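Local atomic coordinates of YcgJ protein (PDB entry 1XXL), a protein that probably acts as an S-adenosylmethionine-dependent methyltransferase, although the substrate it methylates is not known. Residues R119-D124 against L231-K236; A21-L26 against F88-C93; N138-L143 against T199-A204; D102-V107 against S162-A167. All blocks are in the same frame, centred on the assembly; numbering follows the deposited sequence.

Interactions 1 and 2 belong to one sheet, their centres about 12 Å apart, and are joined directly: Leu121 N lies 2.8 Å from Ile91 O, where strands 118-125 and 88-94 run side by side. Interaction 4 touches interaction 1 through the next strand pair, with Ala167 N 2.7 Å from Ile235 O, and sets helix 103-113 against the end of helix 154-163 and the start of strand 166-179. Interactions 1, 2 and 4 border the S-adenosylmethionine site: between nearest side-chain atoms, Arg94 is about 4 Å from Val123 and about 6 Å from Thr92, and Glu79 about 8 Å from Arg104. Interaction 3 stands apart from it, about 28 Å from interaction 1 between centres, within the chain that interaction 1 closes.

Interaction 1: residues R119-D124 against L231-K236; sequences RFLLVD and LIQGIK
Leu231 fits its CD1 methyl into the notch between Leu121 and Val123, which project from the same face of the sheet two residues apart. Its CG is anti to the backbone N (chi1 168°), and chi2 (61°) then sets CD1 3.7 Å from Val123 CG2 and 4.2 Å from Leu121 CB. Farther along this face, the extended chain of Arg119 crosses the end of Gln233 at a slant. Its CD comes within 3.2 Å of Gln233 OE1, and NH1 then donates to that oxygen at 2.8 Å, in the guanidinium plane but 36° above the plane of the amide. Leu121 CD2 packs against OE1 as well, and a water accepting from both Arg119 NH1 and Gln233 NE2 closes the polar end. Strands 118-125 and 222-236 are antiparallel here, and the latter is followed in the sheet by 166-179. This matches the reversed strand near one edge of the Rossmann-like sheet of class I methyltransferases. Phe120 and Leu122 pair with Gly234 and Ile232 through four main-chain hydrogen bonds, two to each pair. On their face the relief is different. Gly234 offers no side chain opposite Phe120, whose ring leads off toward Ile91 and Cys93 and receives Leu122 CB against one face, 3.9 Å above its plane and offset toward the rim. Leu122 and Ile232 run alongside each other in the same direction, and their methyls CD2 and CD1 meet at 4.0 Å. Helix 7-17 packs on the opposite face, where Thr16 touches Leu121, Leu231 and Gln233.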
loop_
_atom_site.group_PDB
_atom_site.type_symbol
_atom_site.label_atom_id
_atom_site.label_comp_id
_atom_site.label_asym_id
_atom_site.label_seq_id
_atom_site.Cartn_x
_atom_site.Cartn_y
_atom_site.Cartn_z
ATOM N N ARG A 119 3.275 -7.687 14.463
ATOM C CA ARG A 119 3.651 -6.533 13.623
ATOM C C ARG A 119 2.773 -6.346 12.389
ATOM O O ARG A 119 2.618 -7.262 11.592
ATOM C CB ARG A 119 5.062 -6.708 13.073
ATOM C CG ARG A 119 6.170 -6.438 14.016
ATOM C CD ARG A 119 7.533 -6.898 13.403
ATOM N NE ARG A 119 8.421 -7.305 14.486
ATOM C CZ ARG A 119 9.193 -6.477 15.179
ATOM N NH1 ARG A 119 9.248 -5.195 14.878
ATOM N NH2 ARG A 119 9.947 -6.954 16.174
ATOM N N PHE A 120 2.243 -5.144 12.228
ATOM C CA PHE A 120 1.572 -4.707 11.003
ATOM C C PHE A 120 2.528 -3.789 10.257
ATOM O O PHE A 120 2.969 -2.756 10.794
ATOM C CB PHE A 120 0.278 -3.945 11.346
ATOM C CG PHE A 120 -0.469 -3.395 10.151
ATOM C CD1 PHE A 120 -0.546 -4.104 8.953
ATOM C CD2 PHE A 120 -1.144 -2.184 10.254
ATOM C CE1 PHE A 120 -1.250 -3.588 7.864
ATOM C CE2 PHE A 120 -1.854 -1.677 9.189
ATOM C CZ PHE A 120 -1.913 -2.376 7.989
ATOM N N LEU A 121 2.866 -4.180 9.037
ATOM C CA LEU A 121 3.804 -3.448 8.211
ATOM C C LEU A 121 3.046 -2.864 7.038
ATOM O O LEU A 121 2.585 -3.588 6.146
ATOM C CB LEU A 121 4.937 -4.365 7.746
ATOM C CG LEU A 121 5.735 -4.970 8.898
ATOM C CD1 LEU A 121 6.637 -6.040 8.399
ATOM C CD2 LEU A 121 6.550 -3.936 9.631
ATOM N N LEU A 122 2.915 -1.540 7.053
ATOM C CA LEU A 122 2.086 -0.835 6.113
ATOM C C LEU A 122 2.943 0.086 5.274
ATOM O O LEU A 122 3.589 0.982 5.815
ATOM C CB LEU A 122 1.042 -0.045 6.907
ATOM C CG LEU A 122 0.196 0.971 6.181
ATOM C CD1 LEU A 122 -0.730 0.271 5.216
ATOM C CD2 LEU A 122 -0.587 1.820 7.190
ATOM N N VAL A 123 2.968 -0.160 3.960
ATOM C CA VAL A 123 3.579 0.741 3.012
ATOM C C VAL A 123 2.499 1.325 2.131
ATOM O O VAL A 123 1.691 0.596 1.553
ATOM C CB VAL A 123 4.680 0.034 2.113
ATOM C CG1 VAL A 123 5.108 0.918 0.934
ATOM C CG2 VAL A 123 5.843 -0.300 2.953
ATOM N N ASP A 124 2.480 2.647 2.042
ATOM C CA ASP A 124 1.646 3.295 1.071
ATOM C C ASP A 124 2.167 4.691 0.810
ATOM O O ASP A 124 3.029 5.191 1.511
ATOM C CB ASP A 124 0.162 3.311 1.530
ATOM C CG ASP A 124 -0.825 3.236 0.353
ATOM O OD1 ASP A 124 -2.034 3.068 0.632
ATOM O OD2 ASP A 124 -0.407 3.361 -0.837
ATOM N N LEU A 231 6.924 3.626 5.257
ATOM C CA LEU A 231 6.660 2.375 5.951
ATOM C C LEU A 231 6.312 2.723 7.370
ATOM O O LEU A 231 7.119 3.346 8.093
ATOM C CB LEU A 231 7.847 1.416 5.945
ATOM C CG LEU A 231 7.712 0.208 6.907
ATOM C CD1 LEU A 231 6.530 -0.662 6.558
ATOM C CD2 LEU A 231 8.994 -0.656 6.896
ATOM N N ILE A 232 5.109 2.321 7.759
ATOM C CA ILE A 232 4.630 2.449 9.115
ATOM C C ILE A 232 4.626 1.046 9.713
ATOM O O ILE A 232 4.188 0.085 9.062
ATOM C CB ILE A 232 3.185 3.012 9.136
ATOM C CG1 ILE A 232 3.155 4.466 8.674
ATOM C CG2 ILE A 232 2.549 2.901 10.520
ATOM C CD1 ILE A 232 1.821 4.861 8.098
ATOM N N GLN A 233 5.099 0.937 10.947
ATOM C CA GLN A 233 4.942 -0.269 11.735
ATOM C C GLN A 233 3.921 -0.053 12.848
ATOM O O GLN A 233 4.032 0.902 13.640
ATOM C CB GLN A 233 6.264 -0.726 12.327
ATOM C CG GLN A 233 6.163 -2.052 13.089
ATOM C CD GLN A 233 7.518 -2.670 13.404
ATOM O OE1 GLN A 233 7.822 -3.773 12.964
ATOM N NE2 GLN A 233 8.314 -1.977 14.166
ATOM N N GLY A 234 2.918 -0.927 12.874
ATOM C CA GLY A 234 2.005 -1.075 14.018
ATOM C C GLY A 234 2.348 -2.292 14.867
ATOM O O GLY A 234 2.661 -3.370 14.345
ATOM N N ILE A 235 2.341 -2.134 16.183
ATOM C CA ILE A 235 2.501 -3.263 17.075
ATOM C C ILE A 235 1.265 -3.336 17.981
ATOM O O ILE A 235 0.883 -2.330 18.618
ATOM C CB ILE A 235 3.835 -3.193 17.909
ATOM C CG1 ILE A 235 5.038 -3.300 16.968
ATOM C CG2 ILE A 235 3.887 -4.346 18.916
ATOM C CD1 ILE A 235 6.320 -2.960 17.586
ATOM N N LYS A 236 0.651 -4.519 18.032
ATOM C CA LYS A 236 -0.549 -4.744 18.829
ATOM C C LYS A 236 -0.216 -4.766 20.335
ATOM O O LYS A 236 0.541 -5.598 20.807
ATOM C CB LYS A 236 -1.248 -6.030 18.411
ATOM C CG LYS A 236 -2.561 -6.314 19.162
ATOM C CD LYS A 236 -3.297 -7.443 18.480
ATOM C CE LYS A 236 -4.607 -7.825 19.155
ATOM N NZ LYS A 236 -5.292 -8.905 18.409
HETATM O O HOH W 1 11.192 -2.626 15.157
#

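Interaction 2: residues A21-L26 against F88-C93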
loop_
_atom_site.group_PDB
_atom_site.type_symbol
_atom_site.label_atom_id
_atom_site.label_comp_id
_atom_site.label_asym_id
_atom_site.label_seq_id
_atom_site.Cartn_x
_atom_site.Cartn_y
_atom_site.Cartn_z
ATOM N N ALA A 21 11.439 -18.467 11.714
ATOM C CA ALA A 21 10.989 -19.651 10.987
ATOM C C ALA A 21 9.569 -20.130 11.348
ATOM O O ALA A 21 8.887 -20.720 10.525
ATOM C CB ALA A 21 12.012 -20.803 11.176
ATOM N N GLU A 22 9.120 -19.863 12.565
ATOM C CA GLU A 22 7.782 -20.285 12.999
ATOM C C GLU A 22 6.662 -19.242 12.759
ATOM O O GLU A 22 5.518 -19.453 13.149
ATOM C CB GLU A 22 7.810 -20.693 14.474
ATOM C CG GLU A 22 8.003 -19.548 15.480
ATOM C CD GLU A 22 9.455 -19.159 15.718
ATOM O OE1 GLU A 22 9.678 -18.327 16.643
ATOM O OE2 GLU A 22 10.360 -19.671 15.002
ATOM N N HIS A 23 6.989 -18.131 12.108
ATOM C CA HIS A 23 6.015 -17.073 11.914
ATOM C C HIS A 23 4.980 -17.380 10.834
ATOM O O HIS A 23 5.273 -17.996 9.818
ATOM C CB HIS A 23 6.718 -15.752 11.601
ATOM C CG HIS A 23 7.270 -15.059 12.808
ATOM N ND1 HIS A 23 8.250 -14.095 12.725
ATOM C CD2 HIS A 23 6.980 -15.186 14.124
ATOM C CE1 HIS A 23 8.520 -13.639 13.936
ATOM N NE2 HIS A 23 7.770 -14.292 14.802
ATOM N N ARG A 24 3.762 -16.921 11.085
ATOM C CA ARG A 24 2.673 -16.956 10.118
ATOM C C ARG A 24 2.386 -15.524 9.670
ATOM O O ARG A 24 2.218 -14.624 10.509
ATOM C CB ARG A 24 1.448 -17.600 10.750
ATOM C CG ARG A 24 1.723 -19.035 11.189
ATOM C CD ARG A 24 0.451 -19.793 11.441
ATOM N NE ARG A 24 0.687 -21.132 12.002
ATOM C CZ ARG A 24 -0.264 -21.903 12.548
ATOM N NH1 ARG A 24 -1.537 -21.489 12.629
ATOM N NH2 ARG A 24 0.055 -23.111 13.020
ATOM N N VAL A 25 2.351 -15.320 8.357
ATOM C CA VAL A 25 2.251 -13.988 7.766
ATOM C C VAL A 25 0.995 -13.883 6.898
ATOM O O VAL A 25 0.664 -14.799 6.116
ATOM C CB VAL A 25 3.501 -13.677 6.869
ATOM C CG1 VAL A 25 3.439 -12.294 6.237
ATOM C CG2 VAL A 25 4.779 -13.843 7.651
ATOM N N LEU A 26 0.325 -12.748 7.008
ATOM C CA LEU A 26 -0.771 -12.423 6.138
ATOM C C LEU A 26 -0.389 -11.204 5.301
ATOM O O LEU A 26 0.064 -10.180 5.844
ATOM C CB LEU A 26 -2.022 -12.137 6.960
ATOM C CG LEU A 26 -3.224 -11.539 6.247
ATOM C CD1 LEU A 26 -3.780 -12.485 5.223
ATOM C CD2 LEU A 26 -4.305 -11.150 7.256
ATOM N N PHE A 88 -2.012 -14.157 13.331
ATOM C CA PHE A 88 -0.806 -13.864 12.554
ATOM C C PHE A 88 0.253 -13.108 13.365
ATOM O O PHE A 88 -0.057 -12.257 14.194
ATOM C CB PHE A 88 -1.153 -13.080 11.283
ATOM C CG PHE A 88 -2.015 -13.842 10.316
ATOM C CD1 PHE A 88 -1.446 -14.740 9.420
ATOM C CD2 PHE A 88 -3.386 -13.670 10.313
ATOM C CE1 PHE A 88 -2.227 -15.432 8.532
ATOM C CE2 PHE A 88 -4.182 -14.381 9.429
ATOM C CZ PHE A 88 -3.589 -15.263 8.536
ATOM N N ASP A 89 1.502 -13.441 13.092
ATOM C CA ASP A 89 2.644 -12.808 13.719
ATOM C C ASP A 89 2.964 -11.508 13.007
ATOM O O ASP A 89 3.382 -10.537 13.616
ATOM C CB ASP A 89 3.867 -13.750 13.649
ATOM C CG ASP A 89 3.653 -15.020 14.434
ATOM O OD1 ASP A 89 3.345 -16.084 13.832
ATOM O OD2 ASP A 89 3.744 -14.925 15.666
ATOM N N ILE A 90 2.802 -11.530 11.697
ATOM C CA ILE A 90 3.106 -10.392 10.852
ATOM C C ILE A 90 1.983 -10.248 9.830
ATOM O O ILE A 90 1.497 -11.248 9.272
ATOM C CB ILE A 90 4.422 -10.602 10.089
ATOM C CG1 ILE A 90 5.591 -10.843 11.065
ATOM C CG2 ILE A 90 4.692 -9.416 9.169
ATOM C CD1 ILE A 90 6.841 -11.424 10.415
ATOM N N ILE A 91 1.573 -9.003 9.602
ATOM C CA ILE A 91 0.611 -8.666 8.562
ATOM C C ILE A 91 1.206 -7.547 7.745
ATOM O O ILE A 91 1.662 -6.572 8.305
ATOM C CB ILE A 91 -0.768 -8.224 9.130
ATOM C CG1 ILE A 91 -1.366 -9.328 10.005
ATOM C CG2 ILE A 91 -1.712 -7.824 7.968
ATOM C CD1 ILE A 91 -2.595 -8.920 10.766
ATOM N N THR A 92 1.206 -7.712 6.427
ATOM C CA THR A 92 1.804 -6.772 5.502
ATOM C C THR A 92 0.739 -6.235 4.570
ATOM O O THR A 92 -0.231 -6.916 4.232
ATOM C CB THR A 92 2.955 -7.407 4.634
ATOM O OG1 THR A 92 2.442 -8.493 3.844
ATOM C CG2 THR A 92 4.082 -7.948 5.513
ATOM N N CYS A 93 0.935 -5.000 4.153
ATOM C CA CYS A 93 0.008 -4.329 3.277
ATOM C C CYS A 93 0.843 -3.311 2.497
ATOM O O CYS A 93 1.266 -2.309 3.067
ATOM C CB CYS A 93 -1.094 -3.654 4.122
ATOM S SG CYS A 93 -2.373 -2.894 3.149
#
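Leu26 presses its CB onto the centre of the Phe88 ring, 3.5 Å from the centroid and only 8° off the ring normal, a CH-pi contact. Leucine CD2 reaches the far rim, 3.9 Å from Phe88 CE2, while Arg24 O lies at the ring's edge. The Phe88 ring also meets Phe83 edge-to-face. At the start of the segments, His23 crosses Asp89 at about a right angle, with ring and carboxylate planes 33° apart and His23 CD2 3.3 Å from Asp89 CG. The carboxylate uses the anti side of OD1 to accept from Arg24 N at 2.9 Å, and the same oxygen forms a salt bridge with Lys115. Beyond this corner the chains run as parallel strands, 24-28 and 88-94, central neighbours in the Rossmann-like sheet; the first leads to Gly29, an S-adenosylmethionine-binding residue. Arg24 O accepts from Asp89 N and, weakly, from Ile90 N; Leu26 N then bonds to Ile90 O, and Thr92 N to Leu26 O at 2.8 Å. Val25 and Ile90 lie side by side on one face, CG2 to CB 4.1 Å. On that face Thr92 OG1 is hydrogen-bonded to Asp27.

Interaction 3: residues N138-L143 against T199-A204; sequences NHLNRL and THLNHA
His139 and His200 make an edge-to-face aromatic contact between helices 131-144 and 191-202, both of which lie in the part of the protein added to the Rossmann-like core, away from the cofactor site. The first helix follows strand 118-125, and the second comes between strands 166-179 and 222-236. His139 presents its edge: CD2 stands 3.4 Å above the His200 ring, offset toward the rim, and is 3.5 Å from CE1. The two planes are 74° apart and the centroids 4.8 Å. In both histidines CG is anti to the backbone N (chi1 -172° in His139, -169° in His200), which starts each side chain across the gap. Leu140 crosses the same imidazole at a slant, its CB 3.8 Å from His200 CD2, and its CD1 meets Leu201 CD2 at 4.1 Å where these two leucines cross at about a right angle. Leu143 CG sits over one face of the His139 ring, toward its rim, and its CD1 reaches His200 CB at 4.4 Å. Around the leucines, Leu140 also touches Ile197, Trp183 and Phe225, while Leu201 meets Tyr180 and Pro222. His200 is held further by the first helix, since NE2 is hydrogen-bonded to Phe136 O and its ring stacks on that of Phe136. The bond to a carbonyl fixes the rotation of the imidazole and implies that NE2 carries a proton. With His139 NE2 only 4.5 Å from His200 ND1, a positive charge on both rings at once would probably be disfavoured.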
loop_
_atom_site.group_PDB
_atom_site.type_symbol
_atom_site.label_atom_id
_atom_site.label_comp_id
_atom_site.label_asym_id
_atom_site.label_seq_id
_atom_site.Cartn_x
_atom_site.Cartn_y
_atom_site.Cartn_z
ATOM N N ASN A 138 -4.747 13.224 -4.016
ATOM C CA ASN A 138 -5.843 12.263 -4.137
ATOM C C ASN A 138 -6.583 12.369 -5.467
ATOM O O ASN A 138 -6.928 11.334 -6.089
ATOM C CB ASN A 138 -6.821 12.364 -2.964
ATOM C CG ASN A 138 -6.409 11.483 -1.803
ATOM O OD1 ASN A 138 -6.542 10.271 -1.887
ATOM N ND2 ASN A 138 -5.883 12.082 -0.734
ATOM N N HIS A 139 -6.822 13.603 -5.895
ATOM C CA HIS A 139 -7.416 13.866 -7.200
ATOM C C HIS A 139 -6.492 13.339 -8.320
ATOM O O HIS A 139 -6.964 12.679 -9.248
ATOM C CB HIS A 139 -7.701 15.373 -7.384
ATOM C CG HIS A 139 -8.489 15.693 -8.616
ATOM N ND1 HIS A 139 -9.758 15.199 -8.839
ATOM C CD2 HIS A 139 -8.186 16.446 -9.702
ATOM C CE1 HIS A 139 -10.204 15.635 -10.007
ATOM N NE2 HIS A 139 -9.262 16.383 -10.558
ATOM N N LEU A 140 -5.189 13.621 -8.233
ATOM C CA LEU A 140 -4.247 13.157 -9.268
ATOM C C LEU A 140 -4.330 11.648 -9.427
ATOM O O LEU A 140 -4.459 11.135 -10.535
ATOM C CB LEU A 140 -2.823 13.561 -8.947
ATOM C CG LEU A 140 -1.695 13.067 -9.866
ATOM C CD1 LEU A 140 -1.832 13.618 -11.281
ATOM C CD2 LEU A 140 -0.382 13.479 -9.276
ATOM N N ASN A 141 -4.285 10.936 -8.310
ATOM C CA ASN A 141 -4.298 9.481 -8.348
ATOM C C ASN A 141 -5.675 8.892 -8.779
ATOM O O ASN A 141 -5.726 7.873 -9.490
ATOM C CB ASN A 141 -3.808 8.921 -7.012
ATOM C CG ASN A 141 -2.276 8.998 -6.865
ATOM O OD1 ASN A 141 -1.521 8.750 -7.811
ATOM N ND2 ASN A 141 -1.829 9.321 -5.688
ATOM N N ARG A 142 -6.774 9.535 -8.382
ATOM C CA ARG A 142 -8.105 9.093 -8.817
ATOM C C ARG A 142 -8.338 9.311 -10.333
ATOM O O ARG A 142 -9.023 8.529 -10.981
ATOM C CB ARG A 142 -9.215 9.788 -8.005
ATOM C CG ARG A 142 -10.522 8.957 -7.870
ATOM C CD ARG A 142 -11.390 9.449 -6.621
ATOM N NE ARG A 142 -10.742 9.405 -5.272
ATOM C CZ ARG A 142 -10.497 10.465 -4.474
ATOM N NH1 ARG A 142 -10.787 11.702 -4.857
ATOM N NH2 ARG A 142 -9.934 10.297 -3.269
ATOM N N LEU A 143 -7.781 10.377 -10.886
ATOM C CA LEU A 143 -7.913 10.653 -12.322
ATOM C C LEU A 143 -7.291 9.506 -13.118
ATOM O O LEU A 143 -7.826 9.070 -14.146
ATOM C CB LEU A 143 -7.221 11.969 -12.687
ATOM C CG LEU A 143 -7.968 13.265 -12.364
ATOM C CD1 LEU A 143 -7.091 14.456 -12.626
ATOM C CD2 LEU A 143 -9.220 13.380 -13.219
ATOM N N THR A 199 -3.659 19.086 -17.164
ATOM C CA THR A 199 -4.167 20.367 -16.627
ATOM C C THR A 199 -3.941 20.480 -15.106
ATOM O O THR A 199 -3.526 21.518 -14.613
ATOM C CB THR A 199 -5.686 20.545 -16.926
ATOM O OG1 THR A 199 -5.897 20.545 -18.335
ATOM C CG2 THR A 199 -6.234 21.841 -16.368
ATOM N N HIS A 200 -4.225 19.400 -14.384
ATOM C CA HIS A 200 -4.050 19.345 -12.926
ATOM C C HIS A 200 -2.605 19.635 -12.533
ATOM O O HIS A 200 -2.345 20.448 -11.653
ATOM C CB HIS A 200 -4.473 17.953 -12.434
ATOM C CG HIS A 200 -4.596 17.828 -10.952
ATOM N ND1 HIS A 200 -5.418 18.639 -10.197
ATOM C CD2 HIS A 200 -4.021 16.958 -10.086
ATOM C CE1 HIS A 200 -5.334 18.282 -8.927
ATOM N NE2 HIS A 200 -4.496 17.258 -8.831
ATOM N N LEU A 201 -1.670 18.972 -13.209
ATOM C CA LEU A 201 -0.228 19.155 -12.954
ATOM C C LEU A 201 0.265 20.538 -13.369
ATOM O O LEU A 201 1.047 21.156 -12.664
ATOM C CB LEU A 201 0.590 18.051 -13.662
ATOM C CG LEU A 201 0.441 16.624 -13.089
ATOM C CD1 LEU A 201 1.003 15.524 -14.030
ATOM C CD2 LEU A 201 1.076 16.510 -11.710
ATOM N N ASN A 202 -0.201 21.021 -14.518
ATOM C CA ASN A 202 0.203 22.330 -15.026
ATOM C C ASN A 202 -0.331 23.493 -14.224
ATOM O O ASN A 202 0.283 24.548 -14.207
ATOM C CB ASN A 202 -0.235 22.495 -16.493
ATOM C CG ASN A 202 0.785 21.940 -17.446
ATOM O OD1 ASN A 202 0.717 20.775 -17.843
ATOM N ND2 ASN A 202 1.780 22.756 -17.776
ATOM N N HIS A 203 -1.481 23.312 -13.576
ATOM C CA HIS A 203 -2.072 24.361 -12.752
ATOM C C HIS A 203 -1.800 24.188 -11.249
ATOM O O HIS A 203 -2.383 24.879 -10.429
ATOM C CB HIS A 203 -3.580 24.420 -13.029
ATOM C CG HIS A 203 -3.912 24.907 -14.402
ATOM N ND1 HIS A 203 -3.532 24.237 -15.545
ATOM C CD2 HIS A 203 -4.584 26.006 -14.818
ATOM C CE1 HIS A 203 -3.946 24.908 -16.607
ATOM N NE2 HIS A 203 -4.591 25.982 -16.192
ATOM N N ALA A 204 -0.908 23.275 -10.887
ATOM C CA ALA A 204 -0.492 23.104 -9.486
ATOM C C ALA A 204 0.008 24.412 -8.817
ATOM O O ALA A 204 0.753 25.174 -9.418
ATOM C CB ALA A 204 0.601 22.010 -9.405
#

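Interaction 4: residues D102-V107 against S162-A167; sequences DVRKAV and SANQLA
Bends at chi2 (-69°), which sets CD, and chi3 (-45°), which sets NE, turn the Arg104 chain so that its end comes nearer to Ala163; the modelled 3.1 Å from Arg104 NH2 to Ala163 CB is doubtful as a true spacing. Asn164, with CG anti to its carbonyl carbon (chi1 -70°), reaches in from the other segment and brings the ND2 end of its amide obliquely to Val107 CG1, 3.6 Å away. The same valine methyl meets Leu166 CD1 at 4.2 Å, so that Val107 CG1 faces both an amide and a leucine. The polar part of the contact runs through one water molecule. It donates to Arg104 O at 2.7 Å, accepts from Asn164 ND2 at 2.8 Å and also, weakly, from Arg104 NE. Because Asn164 ND2 donates to Met160 O too, the amide nitrogen is held both by helix 154-163, which it follows, and, through the water, by Arg104 O of helix 103-113. Each segment also holds a helix end. Asp102 is the N-cap of helix 103-113, its OD1 accepting weakly from Lys105 N, and Gln165, with positive phi, is the C-prime residue of the Schellman motif that ends helix 154-163. This turn sends the chain straight into strand 166-179, whose Ala167 is hydrogen-bonded through the backbone to Ile235. The contact therefore sets the first turns of helix 103-113 against the end of helix 154-163 and the start of that strand. Trp157 packs on Val107, Ala111 on Leu166, and Asp102 N bonds to Glu79, a residue assigned to the S-adenosylmethionine site.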
loop_
_atom_site.group_PDB
_atom_site.type_symbol
_atom_site.label_atom_id
_atom_site.label_comp_id
_atom_site.label_asym_id
_atom_site.label_seq_id
_atom_site.Cartn_x
_atom_site.Cartn_y
_atom_site.Cartn_z
ATOM N N ASP A 102 -13.190 0.883 2.942
ATOM C CA ASP A 102 -13.393 1.368 4.311
ATOM C C ASP A 102 -12.148 1.071 5.144
ATOM O O ASP A 102 -12.060 0.066 5.844
ATOM C CB ASP A 102 -14.668 0.745 4.914
ATOM C CG ASP A 102 -15.057 1.342 6.261
ATOM O OD1 ASP A 102 -14.284 2.097 6.887
ATOM O OD2 ASP A 102 -16.170 1.025 6.716
ATOM N N VAL A 103 -11.195 1.981 5.072
ATOM C CA VAL A 103 -9.897 1.795 5.718
ATOM C C VAL A 103 -10.023 1.657 7.245
ATOM O O VAL A 103 -9.310 0.851 7.852
ATOM C CB VAL A 103 -8.866 2.898 5.288
ATOM C CG1 VAL A 103 -9.328 4.324 5.658
ATOM C CG2 VAL A 103 -7.499 2.593 5.873
ATOM N N ARG A 104 -10.963 2.388 7.855
ATOM C CA ARG A 104 -11.199 2.285 9.294
ATOM C C ARG A 104 -11.592 0.862 9.734
ATOM O O ARG A 104 -11.098 0.358 10.726
ATOM C CB ARG A 104 -12.294 3.271 9.739
ATOM C CG ARG A 104 -11.888 4.751 9.774
ATOM C CD ARG A 104 -10.880 5.082 10.882
ATOM N NE ARG A 104 -11.148 4.506 12.223
ATOM C CZ ARG A 104 -10.812 5.055 13.392
ATOM N NH1 ARG A 104 -10.237 6.258 13.486
ATOM N NH2 ARG A 104 -11.128 4.407 14.501
ATOM N N LYS A 105 -12.492 0.238 8.986
ATOM C CA LYS A 105 -12.863 -1.160 9.206
ATOM C C LYS A 105 -11.705 -2.129 8.874
ATOM O O LYS A 105 -11.518 -3.113 9.575
ATOM C CB LYS A 105 -14.124 -1.486 8.400
ATOM C CG LYS A 105 -14.652 -2.922 8.536
ATOM C CD LYS A 105 -14.694 -3.441 9.993
ATOM C CE LYS A 105 -15.687 -4.605 10.146
ATOM N NZ LYS A 105 -15.917 -4.928 11.592
ATOM N N ALA A 106 -10.910 -1.831 7.836
ATOM C CA ALA A 106 -9.708 -2.636 7.496
ATOM C C ALA A 106 -8.727 -2.730 8.693
ATOM O O ALA A 106 -8.310 -3.820 9.071
ATOM C CB ALA A 106 -9.004 -2.063 6.270
ATOM N N VAL A 107 -8.391 -1.585 9.295
ATOM C CA VAL A 107 -7.464 -1.538 10.429
ATOM C C VAL A 107 -8.009 -2.260 11.632
ATOM O O VAL A 107 -7.260 -2.888 12.377
ATOM C CB VAL A 107 -7.098 -0.082 10.836
ATOM C CG1 VAL A 107 -6.191 -0.076 12.088
ATOM C CG2 VAL A 107 -6.388 0.624 9.684
ATOM N N SER A 162 -4.211 4.210 17.055
ATOM C CA SER A 162 -4.572 4.455 18.441
ATOM C C SER A 162 -5.956 3.915 18.777
ATOM O O SER A 162 -6.141 3.366 19.862
ATOM C CB SER A 162 -4.486 5.954 18.772
ATOM O OG SER A 162 -4.358 6.154 20.167
ATOM N N ALA A 163 -6.917 4.077 17.862
ATOM C CA ALA A 163 -8.271 3.546 18.027
ATOM C C ALA A 163 -8.349 2.022 18.172
ATOM O O ALA A 163 -9.320 1.496 18.699
ATOM C CB ALA A 163 -9.153 3.988 16.883
ATOM N N ASN A 164 -7.309 1.333 17.716
ATOM C CA ASN A 164 -7.253 -0.125 17.635
ATOM C C ASN A 164 -6.097 -0.719 18.422
ATOM O O ASN A 164 -5.728 -1.854 18.199
ATOM C CB ASN A 164 -7.183 -0.534 16.161
ATOM C CG ASN A 164 -8.490 -0.277 15.430
ATOM O OD1 ASN A 164 -9.438 -1.008 15.615
ATOM N ND2 ASN A 164 -8.551 0.772 14.620
ATOM N N GLN A 165 -5.553 0.062 19.353
ATOM C CA GLN A 165 -4.539 -0.379 20.292
ATOM C C GLN A 165 -3.273 -0.892 19.590
ATOM O O GLN A 165 -2.590 -1.801 20.085
ATOM C CB GLN A 165 -5.117 -1.390 21.287
ATOM C CG GLN A 165 -6.044 -0.737 22.339
ATOM C CD GLN A 165 -7.254 -0.089 21.735
ATOM O OE1 GLN A 165 -7.495 1.132 21.887
ATOM N NE2 GLN A 165 -8.027 -0.884 21.017
ATOM N N LEU A 166 -2.966 -0.279 18.448
ATOM C CA LEU A 166 -1.656 -0.462 17.800
ATOM C C LEU A 166 -0.734 0.685 18.156
ATOM O O LEU A 166 -1.099 1.858 17.997
ATOM C CB LEU A 166 -1.797 -0.550 16.277
ATOM C CG LEU A 166 -2.876 -1.484 15.737
ATOM C CD1 LEU A 166 -2.913 -1.506 14.213
ATOM C CD2 LEU A 166 -2.653 -2.874 16.286
ATOM N N ALA A 167 0.464 0.354 18.654
ATOM C CA ALA A 167 1.527 1.332 18.742
ATOM C C ALA A 167 1.996 1.712 17.330
ATOM O O ALA A 167 2.171 0.839 16.484
ATOM C CB ALA A 167 2.686 0.795 19.563
HETATM O O HOH W 2 -10.661 1.721 12.994
#